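Local coordinates for hydroxyglutarate synthase (Pseudomonas putida, PDB 6W1G), which catalyses the iron(II)-dependent decarboxylation and hydroxylation of 2-oxoadipate to D-2-hydroxyglutarate, a step of D-lysine catabolism, at residues Ala179-Phe182 with Val183-Leu187; Leu162-Ile165 with Ala166-Glu169; Arg86-Ala89 with Val90-Met93; Ser21-Tyr24 with Lys25-Pro29; His117-Ser120 with Leu121-Pro125. All coordinates share one frame; numbering follows the deposited sequence.

Interaction 1: Ala179-Phe182 with Val183-Leu187; sequences AETF and VQEAL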
loop_
_atom_site.group_PDB
_atom_site.type_symbol
_atom_site.label_atom_id
_atom_site.label_comp_id
_atom_site.label_asym_id
_atom_site.label_seq_id
_atom_site.Cartn_x
_atom_site.Cartn_y
_atom_site.Cartn_z
ATOM N N ALA A 179 24.313 -5.374 2.217
ATOM C CA ALA A 179 22.903 -5.207 1.877
ATOM C C ALA A 179 22.242 -6.547 1.600
ATOM O O ALA A 179 21.079 -6.763 1.970
ATOM C CB ALA A 179 22.740 -4.275 0.686
ATOM N N GLU A 180 22.935 -7.446 0.884
ATOM C CA GLU A 180 22.394 -8.783 0.651
ATOM C C GLU A 180 22.185 -9.543 1.963
ATOM O O GLU A 180 21.141 -10.175 2.171
ATOM C CB GLU A 180 23.244 -9.591 -0.312
ATOM C CG GLU A 180 22.514 -10.905 -0.690
ATOM C CD GLU A 180 21.003 -10.695 -0.957
ATOM O OE1 GLU A 180 20.679 -9.904 -1.867
ATOM O OE2 GLU A 180 20.150 -11.286 -0.251
ATOM N N THR A 181 23.153 -9.459 2.887
ATOM C CA THR A 181 22.981 -10.095 4.181
ATOM C C THR A 181 21.799 -9.482 4.913
ATOM O O THR A 181 20.984 -10.190 5.521
ATOM C CB THR A 181 24.259 -9.974 5.005
ATOM O OG1 THR A 181 25.343 -10.548 4.267
ATOM C CG2 THR A 181 24.116 -10.653 6.369
ATOM N N PHE A 182 21.700 -8.160 4.872
ATOM C CA PHE A 182 20.576 -7.463 5.496
ATOM C C PHE A 182 19.226 -7.976 4.980
ATOM O O PHE A 182 18.297 -8.200 5.763
ATOM C CB PHE A 182 20.706 -5.936 5.302
ATOM C CG PHE A 182 19.489 -5.188 5.735
ATOM C CD1 PHE A 182 19.241 -4.903 7.066
ATOM C CD2 PHE A 182 18.528 -4.862 4.791
ATOM C CE1 PHE A 182 18.043 -4.249 7.394
ATOM C CE2 PHE A 182 17.386 -4.207 5.136
ATOM C CZ PHE A 182 17.146 -3.918 6.425
ATOM N N VAL A 183 19.089 -8.105 3.645
ATOM C CA VAL A 183 17.816 -8.547 3.097
ATOM C C VAL A 183 17.475 -9.920 3.627
ATOM O O VAL A 183 16.344 -10.171 4.039
ATOM C CB VAL A 183 17.873 -8.492 1.558
ATOM C CG1 VAL A 183 16.720 -9.277 0.963
ATOM C CG2 VAL A 183 17.843 -7.029 1.101
ATOM N N GLN A 184 18.460 -10.812 3.653
ATOM C CA GLN A 184 18.164 -12.160 4.111
ATOM C C GLN A 184 17.809 -12.186 5.590
ATOM O O GLN A 184 16.918 -12.948 6.015
ATOM C CB GLN A 184 19.335 -13.058 3.795
ATOM C CG GLN A 184 19.439 -13.361 2.268
ATOM C CD GLN A 184 18.130 -13.840 1.530
ATOM O OE1 GLN A 184 17.402 -14.739 1.993
ATOM N NE2 GLN A 184 17.842 -13.215 0.382
ATOM N N GLU A 185 18.523 -11.403 6.397
ATOM C CA GLU A 185 18.238 -11.390 7.818
ATOM C C GLU A 185 16.911 -10.749 8.118
ATOM O O GLU A 185 16.168 -11.209 8.987
ATOM C CB GLU A 185 19.380 -10.707 8.560
ATOM C CG GLU A 185 20.665 -11.463 8.537
ATOM C CD GLU A 185 20.645 -12.777 9.336
ATOM O OE1 GLU A 185 19.821 -12.932 10.261
ATOM O OE2 GLU A 185 21.500 -13.645 9.046
ATOM N N ALA A 186 16.614 -9.654 7.438
ATOM C CA ALA A 186 15.321 -8.996 7.618
ATOM C C ALA A 186 14.173 -9.911 7.241
ATOM O O ALA A 186 13.125 -9.902 7.886
ATOM C CB ALA A 186 15.255 -7.745 6.760
ATOM N N LEU A 187 14.349 -10.697 6.180
ATOM C CA LEU A 187 13.275 -11.555 5.718
ATOM C C LEU A 187 12.859 -12.555 6.780
ATOM O O LEU A 187 11.684 -12.926 6.850
ATOM C CB LEU A 187 13.767 -12.280 4.476
ATOM C CG LEU A 187 12.759 -12.917 3.535
ATOM C CD1 LEU A 187 11.879 -11.875 2.962
ATOM C CD2 LEU A 187 13.520 -13.659 2.448
#
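Glu-180 and Gln-184, one helical turn apart, join their polar ends on the outer side of helix 176-188. Gln-184 NE2 donates to Glu-180 OE2 over 3.1 Å with an N-H...O angle of 161°. The oxygen is met almost along its own C-O bond and lies practically in the amide plane of the glutamine, while carboxylate and amide planes are turned 32° against each other. Both chains bend at chi2, which folds their ends over the helix surface, and Gln-184 CG also rests 3.3 Å from Glu-180 OE2. The backbone adds four i to i+4 bonds, from Ala-179 O with Val-183 N through to Phe-182 O with Ala-186 N, the last measuring 2.8 Å. This is regular alpha helix, an amphipathic one: the glutamate-glutamine pair marks its polar side, and Ala-179, Phe-182, Val-183 and Ala-186 are buried. Among the apolar contacts, Ala-186 CB sits over one face of the Phe-182 ring, displaced toward the rim, 4.3 Å from Phe-182 CZ. Phe-182 CD2 and Val-183 CG2 are likewise 4.3 Å apart. The far end of the ring packs against Leu-87 and Val-90 of helix 78-90, while Val-183 leans on Ile-12 of helix 9-27. On another flank Thr-181 and Glu-185 run side by side, Thr-181 CG2 lying 4.2 Å from Glu-185 CG; their polar ends bond elsewhere, Thr-181 OG1 to Ala-177 O and Glu-185 OE1 to Thr-158 OG1.

Interaction 2: Leu162-Ile165 with Ala166-Glu169; sequences LELI and AQCE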
loop_
_atom_site.group_PDB
_atom_site.type_symbol
_atom_site.label_atom_id
_atom_site.label_comp_id
_atom_site.label_asym_id
_atom_site.label_seq_id
_atom_site.Cartn_x
_atom_site.Cartn_y
_atom_site.Cartn_z
ATOM N N LEU A 162 19.722 -6.628 13.500
ATOM C CA LEU A 162 19.889 -5.468 14.365
ATOM C C LEU A 162 21.282 -4.864 14.217
ATOM O O LEU A 162 21.437 -3.639 14.187
ATOM C CB LEU A 162 19.597 -5.858 15.811
ATOM C CG LEU A 162 18.155 -6.278 16.079
ATOM C CD1 LEU A 162 18.042 -6.798 17.509
ATOM C CD2 LEU A 162 17.175 -5.140 15.815
ATOM N N GLU A 163 22.304 -5.717 14.066
ATOM C CA GLU A 163 23.656 -5.217 13.862
ATOM C C GLU A 163 23.746 -4.409 12.580
ATOM O O GLU A 163 24.390 -3.357 12.540
ATOM C CB GLU A 163 24.636 -6.386 13.800
ATOM C CG GLU A 163 24.875 -7.072 15.107
ATOM C CD GLU A 163 25.652 -8.355 14.991
ATOM O OE1 GLU A 163 26.040 -8.822 13.883
ATOM O OE2 GLU A 163 25.867 -8.956 16.060
ATOM N N LEU A 164 23.134 -4.921 11.494
ATOM C CA LEU A 164 23.275 -4.248 10.209
ATOM C C LEU A 164 22.452 -2.966 10.158
ATOM O O LEU A 164 22.884 -1.995 9.521
ATOM C CB LEU A 164 22.888 -5.207 9.090
ATOM C CG LEU A 164 23.928 -6.296 8.830
ATOM C CD1 LEU A 164 23.344 -7.441 7.990
ATOM C CD2 LEU A 164 25.134 -5.686 8.112
ATOM N N ILE A 165 21.322 -2.900 10.859
ATOM C CA ILE A 165 20.576 -1.648 11.007
ATOM C C ILE A 165 21.442 -0.599 11.699
ATOM O O ILE A 165 21.587 0.548 11.247
ATOM C CB ILE A 165 19.270 -1.872 11.771
ATOM C CG1 ILE A 165 18.318 -2.763 10.959
ATOM C CG2 ILE A 165 18.590 -0.564 12.077
ATOM C CD1 ILE A 165 17.145 -3.278 11.750
ATOM N N ALA A 166 22.085 -0.996 12.804
ATOM C CA ALA A 166 22.940 -0.067 13.549
ATOM C C ALA A 166 24.124 0.378 12.700
ATOM O O ALA A 166 24.523 1.559 12.722
ATOM C CB ALA A 166 23.376 -0.705 14.865
ATOM N N GLN A 167 24.732 -0.565 11.982
ATOM C CA GLN A 167 25.851 -0.258 11.107
ATOM C C GLN A 167 25.448 0.732 10.022
ATOM O O GLN A 167 26.168 1.721 9.746
ATOM C CB GLN A 167 26.374 -1.534 10.487
ATOM C CG GLN A 167 27.563 -1.325 9.607
ATOM C CD GLN A 167 28.016 -2.608 8.945
ATOM O OE1 GLN A 167 28.052 -3.669 9.580
ATOM N NE2 GLN A 167 28.422 -2.516 7.708
ATOM N N CYS A 168 24.293 0.501 9.394
ATOM C CA CYS A 168 23.806 1.393 8.350
ATOM C C CYS A 168 23.669 2.805 8.891
ATOM O O CYS A 168 24.067 3.780 8.242
ATOM C CB CYS A 168 22.480 0.866 7.810
ATOM S SG CYS A 168 21.844 1.778 6.452
ATOM N N GLU A 169 23.069 2.929 10.086
ATOM C CA GLU A 169 22.855 4.261 10.666
ATOM C C GLU A 169 24.181 4.947 10.959
ATOM O O GLU A 169 24.345 6.140 10.676
ATOM C CB GLU A 169 22.021 4.137 11.932
ATOM C CG GLU A 169 20.632 3.679 11.697
ATOM C CD GLU A 169 19.873 3.191 12.932
ATOM O OE1 GLU A 169 20.480 3.097 14.021
ATOM O OE2 GLU A 169 18.674 2.891 12.823
#
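Ile-165 and Glu-169 lie side by side, pointing the same way: Ile-165 CG2 is anti to its own N, whereas Glu-169 CG is anti to its carbonyl carbon (chi1 -67°) and the chain then runs extended, back along the preceding turn. Glu-169 OE2 thereby comes to 3.5 Å from the methyl Ile-165 CG2, and Glu-169 CG passes 3.3 Å from Ile-165 O. The same carboxylate oxygen forms a salt bridge with Arg-86, so the isoleucine methyl flanks an ion pair. Gln-167 is stretched out, with chi1 at -178°, and runs alongside Leu-164; its OE1 is 3.8 Å from Leu-164 CD2, while its NE2 bonds to Asp-178 OD2. Beneath these side chains the backbone keeps the regular i to i+4 pattern, from Ala-166 N to Leu-162 O at 3.1 Å through to Glu-169 N to Ile-165 O at 3.0 Å. Helix 159-171 presents two packing flanks: on helix 78-90, Ile-165 reaches Leu-87 and Cys-168 reaches Val-90, while Leu-164 lies against Thr-181 and Phe-182 of helix 176-188.

Interaction 3: Arg86-Ala89 with Val90-Met93; sequences RLFA and VMGM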
loop_
_atom_site.group_PDB
_atom_site.type_symbol
_atom_site.label_atom_id
_atom_site.label_comp_id
_atom_site.label_asym_id
_atom_site.label_seq_id
_atom_site.Cartn_x
_atom_site.Cartn_y
_atom_site.Cartn_z
ATOM N N ARG A 86 13.147 1.495 11.973
ATOM C CA ARG A 86 14.581 1.562 11.685
ATOM C C ARG A 86 14.985 0.575 10.600
ATOM O O ARG A 86 15.825 0.863 9.758
ATOM C CB ARG A 86 15.400 1.317 12.953
ATOM C CG ARG A 86 15.200 2.383 13.997
ATOM C CD ARG A 86 15.869 1.963 15.314
ATOM N NE ARG A 86 17.312 1.800 15.162
ATOM C CZ ARG A 86 18.020 0.796 15.646
ATOM N NH1 ARG A 86 17.436 -0.185 16.338
ATOM N NH2 ARG A 86 19.329 0.767 15.415
ATOM N N LEU A 87 14.417 -0.637 10.640
ATOM C CA LEU A 87 14.645 -1.635 9.610
ATOM C C LEU A 87 14.244 -1.109 8.239
ATOM O O LEU A 87 15.004 -1.204 7.263
ATOM C CB LEU A 87 13.856 -2.903 9.974
ATOM C CG LEU A 87 14.074 -4.147 9.132
ATOM C CD1 LEU A 87 13.801 -5.417 9.948
ATOM C CD2 LEU A 87 13.220 -4.115 7.887
ATOM N N PHE A 88 13.039 -0.554 8.151
ATOM C CA PHE A 88 12.566 -0.053 6.875
ATOM C C PHE A 88 13.316 1.189 6.409
ATOM O O PHE A 88 13.439 1.398 5.198
ATOM C CB PHE A 88 11.050 0.187 6.951
ATOM C CG PHE A 88 10.213 -1.049 7.014
ATOM C CD1 PHE A 88 10.466 -2.113 6.207
ATOM C CD2 PHE A 88 9.123 -1.107 7.871
ATOM C CE1 PHE A 88 9.658 -3.240 6.258
ATOM C CE2 PHE A 88 8.353 -2.210 7.921
ATOM C CZ PHE A 88 8.626 -3.277 7.131
ATOM N N ALA A 89 13.856 1.968 7.323
ATOM C CA ALA A 89 14.638 3.130 6.928
ATOM C C ALA A 89 15.912 2.734 6.187
ATOM O O ALA A 89 16.359 3.483 5.320
ATOM C CB ALA A 89 14.969 3.988 8.163
ATOM N N VAL A 90 16.474 1.553 6.463
ATOM C CA VAL A 90 17.625 1.056 5.693
ATOM C C VAL A 90 17.284 1.002 4.219
ATOM O O VAL A 90 18.137 1.182 3.345
ATOM C CB VAL A 90 18.059 -0.339 6.214
ATOM C CG1 VAL A 90 19.137 -0.925 5.319
ATOM C CG2 VAL A 90 18.534 -0.206 7.646
ATOM N N MET A 91 16.018 0.716 3.917
ATOM C CA MET A 91 15.508 0.585 2.557
ATOM C C MET A 91 14.790 1.832 2.065
ATOM O O MET A 91 13.991 1.745 1.122
ATOM C CB MET A 91 14.592 -0.627 2.491
ATOM C CG MET A 91 15.329 -1.883 2.843
ATOM S SD MET A 91 14.396 -3.385 2.672
ATOM C CE MET A 91 13.339 -3.220 3.918
ATOM N N GLY A 92 15.042 2.986 2.685
ATOM C CA GLY A 92 14.471 4.197 2.179
ATOM C C GLY A 92 12.974 4.320 2.378
ATOM O O GLY A 92 12.331 5.094 1.653
ATOM N N MET A 93 12.411 3.577 3.331
ATOM C CA MET A 93 10.972 3.568 3.548
ATOM C C MET A 93 10.678 4.331 4.810
ATOM O O MET A 93 11.257 4.003 5.859
ATOM C CB MET A 93 10.499 2.117 3.664
ATOM C CG MET A 93 10.702 1.357 2.373
ATOM S SD MET A 93 10.626 -0.459 2.530
ATOM C CE MET A 93 8.874 -0.605 2.738
#
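Phe-88 meets two methionines beyond the end of its helix, Met-91 with its methyl and Met-93 mainly with its sulfur. Met-91 bends at chi3 (-70°) and brings its methyl CE to the edge of the phenyl ring, in the ring plane and 3.8 Å from Phe-88 CD1. The same methyl touches the branch of Leu-87, its CE lying 4.1 Å from Leu-87 CD2. Met-93 bends the other way at chi3 (74°) and crosses obliquely, its SD 5.0 Å from the centroid of the Phe-88 ring in a Met-aromatic contact; nearer the backbone, Met-93 CB and Phe-88 CB are 3.9 Å apart. The carbonyl oxygen Phe-88 O takes two bonds from opposite faces of its plane, from Met-91 N and from Met-93 N, both at 3.0 Å. Val-90 N has weak bonds to Arg-86 O and Leu-87 O. The ring also meets Phe-113, and Val-128 of the sheet lies against both Phe-88 and Met-93. Gly-92, with its positive phi, is the C-prime residue of a Schellman motif: Met-93 N bonds to Phe-88 O and Gly-92 N to Ala-89 O at 3.0 Å, ending helix 78-90 and turning the chain into strand 94-100.

Interaction 4: Ser21-Tyr24 with Lys25-Pro29; sequences SLMY and KQEVP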
loop_
_atom_site.group_PDB
_atom_site.type_symbol
_atom_site.label_atom_id
_atom_site.label_comp_id
_atom_site.label_asym_id
_atom_site.label_seq_id
_atom_site.Cartn_x
_atom_site.Cartn_y
_atom_site.Cartn_z
ATOM N N SER A 21 8.571 -11.617 -2.172
ATOM C CA SER A 21 7.644 -12.242 -3.104
ATOM C C SER A 21 7.995 -13.699 -3.343
ATOM O O SER A 21 7.128 -14.571 -3.352
ATOM C CB SER A 21 7.630 -11.441 -4.404
ATOM O OG SER A 21 6.633 -11.942 -5.281
ATOM N N LEU A 22 9.271 -13.990 -3.544
ATOM C CA LEU A 22 9.657 -15.381 -3.742
ATOM C C LEU A 22 9.375 -16.220 -2.498
ATOM O O LEU A 22 8.927 -17.366 -2.598
ATOM C CB LEU A 22 11.135 -15.440 -4.113
ATOM C CG LEU A 22 11.307 -14.910 -5.542
ATOM C CD1 LEU A 22 12.739 -15.180 -5.929
ATOM C CD2 LEU A 22 10.369 -15.434 -6.638
ATOM N N MET A 23 9.661 -15.685 -1.313
ATOM C CA MET A 23 9.412 -16.431 -0.086
ATOM C C MET A 23 7.924 -16.705 0.083
ATOM O O MET A 23 7.513 -17.841 0.387
ATOM C CB MET A 23 9.922 -15.631 1.118
ATOM C CG MET A 23 9.576 -16.256 2.453
ATOM S SD MET A 23 10.225 -15.390 3.885
ATOM C CE MET A 23 9.044 -14.048 3.987
ATOM N N TYR A 24 7.099 -15.681 -0.117
ATOM C CA TYR A 24 5.665 -15.816 0.046
ATOM C C TYR A 24 5.092 -16.804 -0.967
ATOM O O TYR A 24 4.200 -17.588 -0.638
ATOM C CB TYR A 24 5.008 -14.425 -0.024
ATOM C CG TYR A 24 3.536 -14.419 0.270
ATOM C CD1 TYR A 24 3.045 -14.725 1.544
ATOM C CD2 TYR A 24 2.636 -14.123 -0.710
ATOM C CE1 TYR A 24 1.701 -14.706 1.801
ATOM C CE2 TYR A 24 1.280 -14.141 -0.460
ATOM C CZ TYR A 24 0.818 -14.428 0.793
ATOM O OH TYR A 24 -0.521 -14.414 1.026
ATOM N N LYS A 25 5.598 -16.771 -2.190
ATOM C CA LYS A 25 5.117 -17.701 -3.208
ATOM C C LYS A 25 5.396 -19.139 -2.798
ATOM O O LYS A 25 4.570 -20.009 -3.038
ATOM C CB LYS A 25 5.764 -17.354 -4.533
ATOM C CG LYS A 25 5.290 -18.238 -5.673
ATOM C CD LYS A 25 5.906 -17.822 -6.996
ATOM C CE LYS A 25 5.685 -18.901 -8.046
ATOM N NZ LYS A 25 6.055 -18.504 -9.436
ATOM N N GLN A 26 6.539 -19.409 -2.185
ATOM C CA GLN A 26 6.839 -20.742 -1.679
ATOM C C GLN A 26 5.870 -21.126 -0.559
ATOM O O GLN A 26 5.414 -22.273 -0.492
ATOM C CB GLN A 26 8.303 -20.762 -1.240
ATOM C CG GLN A 26 8.693 -22.009 -0.474
ATOM C CD GLN A 26 8.477 -21.884 1.046
ATOM O OE1 GLN A 26 7.854 -22.745 1.670
ATOM N NE2 GLN A 26 8.998 -20.794 1.641
ATOM N N GLU A 27 5.561 -20.202 0.310
ATOM C CA GLU A 27 4.647 -20.467 1.414
ATOM C C GLU A 27 3.208 -20.635 0.946
ATOM O O GLU A 27 2.451 -21.415 1.540
ATOM C CB GLU A 27 4.709 -19.331 2.437
ATOM C CG GLU A 27 6.034 -19.220 3.178
ATOM C CD GLU A 27 6.050 -18.128 4.244
ATOM O OE1 GLU A 27 5.057 -17.392 4.377
ATOM O OE2 GLU A 27 7.060 -18.040 4.985
ATOM N N VAL A 28 2.793 -19.866 -0.058
ATOM C CA VAL A 28 1.405 -19.721 -0.476
ATOM C C VAL A 28 1.354 -19.867 -1.994
ATOM O O VAL A 28 1.363 -18.861 -2.743
ATOM C CB VAL A 28 0.814 -18.378 0.001
ATOM C CG1 VAL A 28 -0.622 -18.219 -0.400
ATOM C CG2 VAL A 28 0.951 -18.243 1.509
ATOM N N PRO A 29 1.240 -21.096 -2.514
ATOM C CA PRO A 29 1.334 -21.293 -3.979
ATOM C C PRO A 29 0.304 -20.512 -4.772
ATOM O O PRO A 29 0.593 -20.108 -5.908
ATOM C CB PRO A 29 1.138 -22.806 -4.131
ATOM C CG PRO A 29 1.504 -23.377 -2.882
ATOM C CD PRO A 29 1.330 -22.361 -1.777
#
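Tyr-24 reaches along its helix to Val-28, the first residue beyond the helical turns, and lays its ring beneath the valine. From the start, Tyr-24 CB is 3.2 Å from Lys-25 N, with CG directed anti to the tyrosine's own N (chi1 -174°), which swings the ring toward the C-terminal end. Tyr-24 CD1 approaches Val-28 CG2 at 4.1 Å. Tyr-24 CE1 comes nearer, 3.6 Å from Val-28 CG2, and Tyr-24 CZ touches both Val-28 CB and CG2. Over the ring face Val-28 CB makes a CH-pi contact, 4.2 Å from the Tyr-24 centroid and 17° off the normal. At the tip, Tyr-24 OH has Val-28 CG1 and CG2 equally far, 4.1 Å each. The Tyr-24 side chain is also about 5 Å from that of the iron ligand His-226. Backbone and side chain join the same two residues: Val-28 N donates to Tyr-24 O over 2.7 Å, nearly in line with the carbonyl bond but bent at the hydrogen (139°). An alanine here would keep that backbone bond but is likely to leave Val-28 CB without the ring face it rests on and Val-28 CG2 without its contact at CE1. Next to this pair, Glu-27 has its two carboxylate oxygens held by Arg-291 and the backbone N of Trp-192. The end of helix 9-27 is thus set against strand 288-298, whose Arg-291 touches Tyr-24 and Val-28, and against helix 29-48, whose Tyr-31 meets the Tyr-24 ring edge-to-face.

Interaction 5: His117-Ser120 with Leu121-Pro125; sequences HEQS and LHVSP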
loop_
_atom_site.group_PDB
_atom_site.type_symbol
_atom_site.label_atom_id
_atom_site.label_comp_id
_atom_site.label_asym_id
_atom_site.label_seq_id
_atom_site.Cartn_x
_atom_site.Cartn_y
_atom_site.Cartn_z
ATOM N N HIS A 117 9.423 9.938 -2.808
ATOM C CA HIS A 117 9.734 10.772 -3.955
ATOM C C HIS A 117 9.489 9.920 -5.193
ATOM O O HIS A 117 9.858 8.732 -5.195
ATOM C CB HIS A 117 11.178 11.199 -3.862
ATOM C CG HIS A 117 11.642 12.132 -4.901
ATOM N ND1 HIS A 117 11.846 11.757 -6.213
ATOM C CD2 HIS A 117 12.069 13.415 -4.807
ATOM C CE1 HIS A 117 12.377 12.768 -6.874
ATOM N NE2 HIS A 117 12.527 13.785 -6.041
ATOM N N GLU A 118 8.920 10.521 -6.234
ATOM C CA GLU A 118 8.606 9.780 -7.452
ATOM C C GLU A 118 9.777 9.042 -8.057
ATOM O O GLU A 118 9.578 7.972 -8.635
ATOM C CB GLU A 118 7.986 10.705 -8.501
ATOM C CG GLU A 118 8.831 11.917 -8.904
ATOM C CD GLU A 118 8.752 13.111 -7.952
ATOM O OE1 GLU A 118 8.061 13.067 -6.937
ATOM O OE2 GLU A 118 9.448 14.121 -8.212
ATOM N N GLN A 119 10.996 9.569 -7.973
ATOM C CA GLN A 119 12.114 8.847 -8.569
ATOM C C GLN A 119 12.456 7.609 -7.744
ATOM O O GLN A 119 12.805 6.569 -8.286
ATOM C CB GLN A 119 13.338 9.736 -8.706
ATOM C CG GLN A 119 14.559 9.008 -9.327
ATOM C CD GLN A 119 14.251 8.200 -10.608
ATOM O OE1 GLN A 119 13.516 8.660 -11.482
ATOM N NE2 GLN A 119 14.840 6.989 -10.720
ATOM N N SER A 120 12.384 7.716 -6.430
ATOM C CA SER A 120 12.585 6.550 -5.569
ATOM C C SER A 120 11.504 5.508 -5.824
ATOM O O SER A 120 11.795 4.303 -5.934
ATOM C CB SER A 120 12.542 6.941 -4.106
ATOM O OG SER A 120 13.358 8.045 -3.814
ATOM N N LEU A 121 10.241 5.962 -5.886
ATOM C CA LEU A 121 9.105 5.088 -6.130
ATOM C C LEU A 121 9.254 4.387 -7.464
ATOM O O LEU A 121 8.805 3.251 -7.631
ATOM C CB LEU A 121 7.827 5.908 -6.049
ATOM C CG LEU A 121 7.502 6.417 -4.666
ATOM C CD1 LEU A 121 6.555 7.595 -4.645
ATOM C CD2 LEU A 121 6.917 5.286 -3.833
ATOM N N HIS A 122 9.855 5.062 -8.430
ATOM C CA HIS A 122 10.079 4.469 -9.730
ATOM C C HIS A 122 10.982 3.273 -9.639
ATOM O O HIS A 122 10.769 2.268 -10.318
ATOM C CB HIS A 122 10.651 5.541 -10.636
ATOM C CG HIS A 122 10.953 5.078 -12.009
ATOM N ND1 HIS A 122 9.979 4.954 -12.973
ATOM C CD2 HIS A 122 12.109 4.654 -12.565
ATOM C CE1 HIS A 122 10.534 4.539 -14.090
ATOM N NE2 HIS A 122 11.809 4.301 -13.867
ATOM N N VAL A 123 12.054 3.385 -8.859
ATOM C CA VAL A 123 12.971 2.262 -8.661
ATOM C C VAL A 123 12.266 1.120 -7.913
ATOM O O VAL A 123 12.402 -0.056 -8.289
ATOM C CB VAL A 123 14.247 2.702 -7.946
ATOM C CG1 VAL A 123 15.153 1.476 -7.652
ATOM C CG2 VAL A 123 14.967 3.740 -8.779
ATOM N N SER A 124 11.495 1.439 -6.890
ATOM C CA SER A 124 10.658 0.449 -6.222
ATOM C C SER A 124 9.552 1.126 -5.452
ATOM O O SER A 124 9.848 1.893 -4.507
ATOM C CB SER A 124 11.431 -0.428 -5.249
ATOM O OG SER A 124 10.518 -1.297 -4.570
ATOM N N PRO A 125 8.285 0.810 -5.738
ATOM C CA PRO A 125 7.185 1.395 -4.986
ATOM C C PRO A 125 6.705 0.498 -3.852
ATOM O O PRO A 125 5.597 0.675 -3.328
ATOM C CB PRO A 125 6.088 1.527 -6.039
ATOM C CG PRO A 125 6.292 0.303 -6.852
ATOM C CD PRO A 125 7.803 0.127 -6.964
#
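Leu-121 N donates to His-117 O over 2.9 Å in a nearly straight bond (170°) that closes the first turn of the short helix 118-123. His-117 is the N-cap: its ring nitrogen ND1 accepts from Gln-119 N at 2.9 Å, the donor lying close to the ring plane, so side chain and carbonyl of one residue both take helical N-H groups. With CG anti to the backbone N (chi1 -176°), the imidazole is placed beside the helix start. Glu-118 OE2 lies over one face of the ring, offset toward the rim, while Glu-118 OE1 forms a salt bridge with Arg-450 and a hydrogen bond with Ser-447. Leu-121 folds back on the cap, bringing both CG and CD1 up to His-117 O, the first at 3.3 Å; farther out it packs on Ala-115, Arg-64 and Glu-397. A glycine in place of this leucine would retain the N-H bond but would probably strip the apolar cover from His-117 O and leave a gap against Ala-115 and Arg-64. On the outer side Gln-119 bends at chi2 and crosses both His-122 and Val-123 obliquely: the amide, its plane 47° from that of the imidazole, brings NE2 to 4.0 Å from His-122 CD2. His-122 NE2 itself has a weak bond to Glu-63. The last turn closes with Ser-124 N on Ser-120 O at 3.0 Å, just where Ser-124 leaves helical geometry and its OG bonds to Phe-126 N. Methyl CG2 of Val-123 rests 3.8 Å from Gln-119 NE2.

How the interactions relate
Every contact is local, closing a helical turn or a helix end, so the five follow in series along the chain and none nests or crosses another. Interaction 4 comes first, at the end of helix 9-27; interaction 3 ends helix 78-90 ahead of strand 94-100; interaction 5 spans helix 118-123 before strand 127-133; interactions 2 and 1 lie on the successive helices 159-171 and 176-188. In space, interactions 1, 2 and 3 form one three-helix cluster, with centres 11 to 12 Å apart. Interaction 4 joins it through Leu-187 against Met-23, at least in one of the methionine's two conformers. Interaction 5 touches none of the others, its nearest neighbour being interaction 3, about 6 Å away between nearest atoms.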